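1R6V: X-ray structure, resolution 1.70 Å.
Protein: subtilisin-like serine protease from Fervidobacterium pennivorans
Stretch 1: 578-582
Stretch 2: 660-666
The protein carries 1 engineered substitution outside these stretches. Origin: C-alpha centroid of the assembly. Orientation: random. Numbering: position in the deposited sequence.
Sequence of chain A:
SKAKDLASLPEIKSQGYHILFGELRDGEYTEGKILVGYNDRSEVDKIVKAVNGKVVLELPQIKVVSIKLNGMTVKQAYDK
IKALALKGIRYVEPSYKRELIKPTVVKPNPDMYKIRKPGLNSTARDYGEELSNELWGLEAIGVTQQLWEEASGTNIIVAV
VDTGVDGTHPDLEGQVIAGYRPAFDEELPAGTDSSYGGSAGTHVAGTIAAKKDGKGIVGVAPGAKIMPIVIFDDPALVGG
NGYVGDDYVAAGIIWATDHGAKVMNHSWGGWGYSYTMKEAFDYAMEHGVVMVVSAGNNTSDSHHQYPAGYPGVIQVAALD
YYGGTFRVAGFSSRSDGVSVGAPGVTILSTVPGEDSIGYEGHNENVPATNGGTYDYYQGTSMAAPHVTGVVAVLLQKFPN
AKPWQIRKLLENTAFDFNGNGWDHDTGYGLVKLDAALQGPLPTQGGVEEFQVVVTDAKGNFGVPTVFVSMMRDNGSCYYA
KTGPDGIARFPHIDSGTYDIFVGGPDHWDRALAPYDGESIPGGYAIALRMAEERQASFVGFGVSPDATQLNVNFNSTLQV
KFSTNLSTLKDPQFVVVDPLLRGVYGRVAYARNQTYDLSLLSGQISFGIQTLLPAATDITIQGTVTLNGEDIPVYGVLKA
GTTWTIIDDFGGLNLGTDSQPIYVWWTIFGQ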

# COMPACT_ATOMS: atom_id res chain seq x y z
N ASP A 578 12.92 29.51 10.23
CA ASP A 578 12.01 28.39 10.14
C ASP A 578 10.93 28.84 9.14
O ASP A 578 10.49 29.98 9.18
CB ASP A 578 11.40 28.12 11.52
CG ASP A 578 10.23 27.16 11.46
OD1 ASP A 578 9.10 27.61 11.76
OD2 ASP A 578 10.44 25.98 11.12
N PRO A 579 10.51 27.95 8.22
CA PRO A 579 9.49 28.31 7.23
C PRO A 579 8.16 28.74 7.81
O PRO A 579 7.39 29.45 7.16
CB PRO A 579 9.38 27.06 6.36
CG PRO A 579 9.97 25.97 7.19
CD PRO A 579 11.08 26.63 7.94
N LEU A 580 7.89 28.30 9.04
CA LEU A 580 6.66 28.65 9.74
C LEU A 580 6.89 29.85 10.64
O LEU A 580 6.00 30.25 11.39
CB LEU A 580 6.18 27.47 10.59
CG LEU A 580 5.49 26.30 9.89
CD1 LEU A 580 6.44 25.58 8.96
CD2 LEU A 580 4.96 25.34 10.96
N LEU A 581 8.09 30.41 10.56
CA LEU A 581 8.47 31.58 11.35
C LEU A 581 8.36 31.35 12.86
O LEU A 581 8.03 32.27 13.60
CB LEU A 581 7.63 32.79 10.95
CG LEU A 581 7.68 33.14 9.47
CD1 LEU A 581 6.82 34.36 9.18
CD2 LEU A 581 9.12 33.38 9.06
N ARG A 582 8.64 30.12 13.30
CA ARG A 582 8.58 29.78 14.72
C ARG A 582 9.83 30.32 15.42
O ARG A 582 9.84 30.55 16.63
CB ARG A 582 8.50 28.25 14.90
CG ARG A 582 7.17 27.62 14.46
CD ARG A 582 7.23 26.10 14.48
NE ARG A 582 8.09 25.57 13.43
CZ ARG A 582 8.24 24.28 13.16
NH1 ARG A 582 7.59 23.36 13.87
NH2 ARG A 582 9.03 23.90 12.16
N GLN A 660 -1.27 31.98 9.48
CA GLN A 660 -0.57 30.69 9.54
C GLN A 660 0.39 30.61 8.36
O GLN A 660 0.08 29.97 7.35
CB GLN A 660 -1.57 29.53 9.44
CG GLN A 660 -2.38 29.24 10.69
CD GLN A 660 -1.51 28.89 11.88
OE1 GLN A 660 -1.13 29.77 12.66
NE2 GLN A 660 -1.19 27.61 12.02
N PRO A 661 1.56 31.24 8.47
CA PRO A 661 2.55 31.23 7.39
C PRO A 661 3.31 29.92 7.20
O PRO A 661 3.54 29.16 8.14
CB PRO A 661 3.49 32.35 7.78
CG PRO A 661 3.54 32.21 9.28
CD PRO A 661 2.05 32.06 9.60
N ILE A 662 3.67 29.67 5.95
CA ILE A 662 4.48 28.53 5.59
C ILE A 662 5.18 28.97 4.31
O ILE A 662 4.64 28.86 3.22
CB ILE A 662 3.65 27.22 5.37
CG1 ILE A 662 4.56 26.14 4.78
CG2 ILE A 662 2.47 27.45 4.46
CD1 ILE A 662 5.79 25.94 5.55
N TYR A 663 6.39 29.51 4.46
CA TYR A 663 7.14 29.98 3.31
C TYR A 663 7.85 28.83 2.62
O TYR A 663 8.16 27.82 3.24
CB TYR A 663 8.18 31.02 3.72
CG TYR A 663 7.59 32.39 3.98
CD1 TYR A 663 7.16 32.75 5.25
CD2 TYR A 663 7.42 33.30 2.94
CE1 TYR A 663 6.56 33.99 5.48
CE2 TYR A 663 6.82 34.54 3.15
CZ TYR A 663 6.40 34.87 4.43
OH TYR A 663 5.80 36.08 4.66
N VAL A 664 8.08 29.01 1.32
CA VAL A 664 8.80 28.03 0.51
C VAL A 664 10.05 27.67 1.31
O VAL A 664 10.70 28.54 1.91
CB VAL A 664 9.17 28.64 -0.87
CG1 VAL A 664 10.28 27.86 -1.52
CG2 VAL A 664 7.93 28.64 -1.78
N TRP A 665 10.38 26.39 1.33
CA TRP A 665 11.54 25.94 2.08
C TRP A 665 12.54 25.17 1.25
O TRP A 665 12.24 24.77 0.13
CB TRP A 665 11.09 25.09 3.27
CG TRP A 665 10.41 23.81 2.88
CD1 TRP A 665 11.01 22.59 2.66
CD2 TRP A 665 9.01 23.61 2.67
NE1 TRP A 665 10.06 21.66 2.31
CE2 TRP A 665 8.83 22.26 2.31
CE3 TRP A 665 7.89 24.46 2.74
CZ2 TRP A 665 7.56 21.71 2.03
CZ3 TRP A 665 6.63 23.92 2.46
CH2 TRP A 665 6.48 22.56 2.11
N TRP A 666 13.73 25.01 1.82
CA TRP A 666 14.84 24.29 1.20
C TRP A 666 15.08 23.08 2.09
O TRP A 666 15.25 23.22 3.31
CB TRP A 666 16.08 25.18 1.16
CG TRP A 666 15.80 26.49 0.50
CD1 TRP A 666 15.26 27.60 1.08
CD2 TRP A 666 15.93 26.80 -0.90
NE1 TRP A 666 15.05 28.57 0.14
CE2 TRP A 666 15.45 28.11 -1.08
CE3 TRP A 666 16.41 26.09 -2.00
CZ2 TRP A 666 15.43 28.73 -2.33
CZ3 TRP A 666 16.39 26.70 -3.25
CH2 TRP A 666 15.90 28.02 -3.40

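A single backbone hydrogen bond joins these two stretches, and its acceptor, Pro579 O, lies in the middle of a tight turn rather than on a strand. The distance from Tyr663 N to Pro579 O is 2.9 Å and the N-H...O angle is 170°, close to linear. The same carbonyl oxygen also receives a CA-H...O contact, with Ile662 CA 3.4 Å from Pro579 O and an angle of 131° at the hydrogen. A second contact of this kind runs in the other sense: Leu580 CA lies 3.5 Å from Pro661 O, with a straighter angle of 155°. Neither stretch forms regular structure at the contact, yet the backbones approach closely, with CA to CA distances of 4.7 Å for Leu580 and Ile662 and 4.9 Å for Pro579 and Tyr663.

The carbonyl is presented by a type I beta turn from Asp578 to Leu581, closed by a hydrogen bond of 2.8 Å from Leu581 N to Asp578 O. Pro579, with phi/psi of -60/-23, occupies the second position of the turn, where the phi imposed by its ring is the one required and its lack of an amide hydrogen costs nothing to the closing bond. The Asp578 side chain, chi1 in t, braces the turn from within its own stretch. Its OD1 accepts from Arg582 N at 3.0 Å and from Arg582 NE at 2.8 Å, while Arg582 NH2 completes a salt bridge to Asp578 OD2 at 2.7 Å. Leu580 N makes a weak hydrogen bond to Asp578 OD1, at 3.1 Å and 129°. Asp578 and Arg582 make no contact with the other stretch, so their contribution is to the shape of the turn.

The two stretches bury 325 Å² between them, counting both sides, and apolar side chains pack beside the backbone contacts. Pro579 has the largest covered area, 83 Å²; its CB sits 3.8 Å from Ile662 CD1 and 4.0 Å from Trp665 CB. Trp665 directs its CA-CB bond toward the turn, but chi1 in p leads the indole away, and its NE1 is hydrogen-bonded elsewhere in the structure. Ile662 starts sideways, and chi1 in t with chi2 in p brings its CD1 nearer, to 3.5 Å from Leu580 CD1. Both residues are buried, and their purely hydrocarbon side chains meet methyl to methyl, with no polar side-chain group to satisfy.

Leu581 has phi/psi of 59/34, a left-handed conformation less common for a residue with a side chain. Its CA-CB bond points toward the second stretch, and chi angles in m and t extend CD1 to 3.9 Å from Pro661 CG and 3.7 Å from Tyr663 CE1. The methyl meets the Tyr663 ring at its edge, near the ring plane, so this is lateral packing, not a stack. The ring of Pro661 offers a compact apolar surface to that methyl, while its carbonyl faces Leu580 CA. Tyr663 is partly exposed as a residue; its ring edge gives the Leu581 methyl an apolar neighbor, while its backbone N makes the hydrogen bond to Pro579 O.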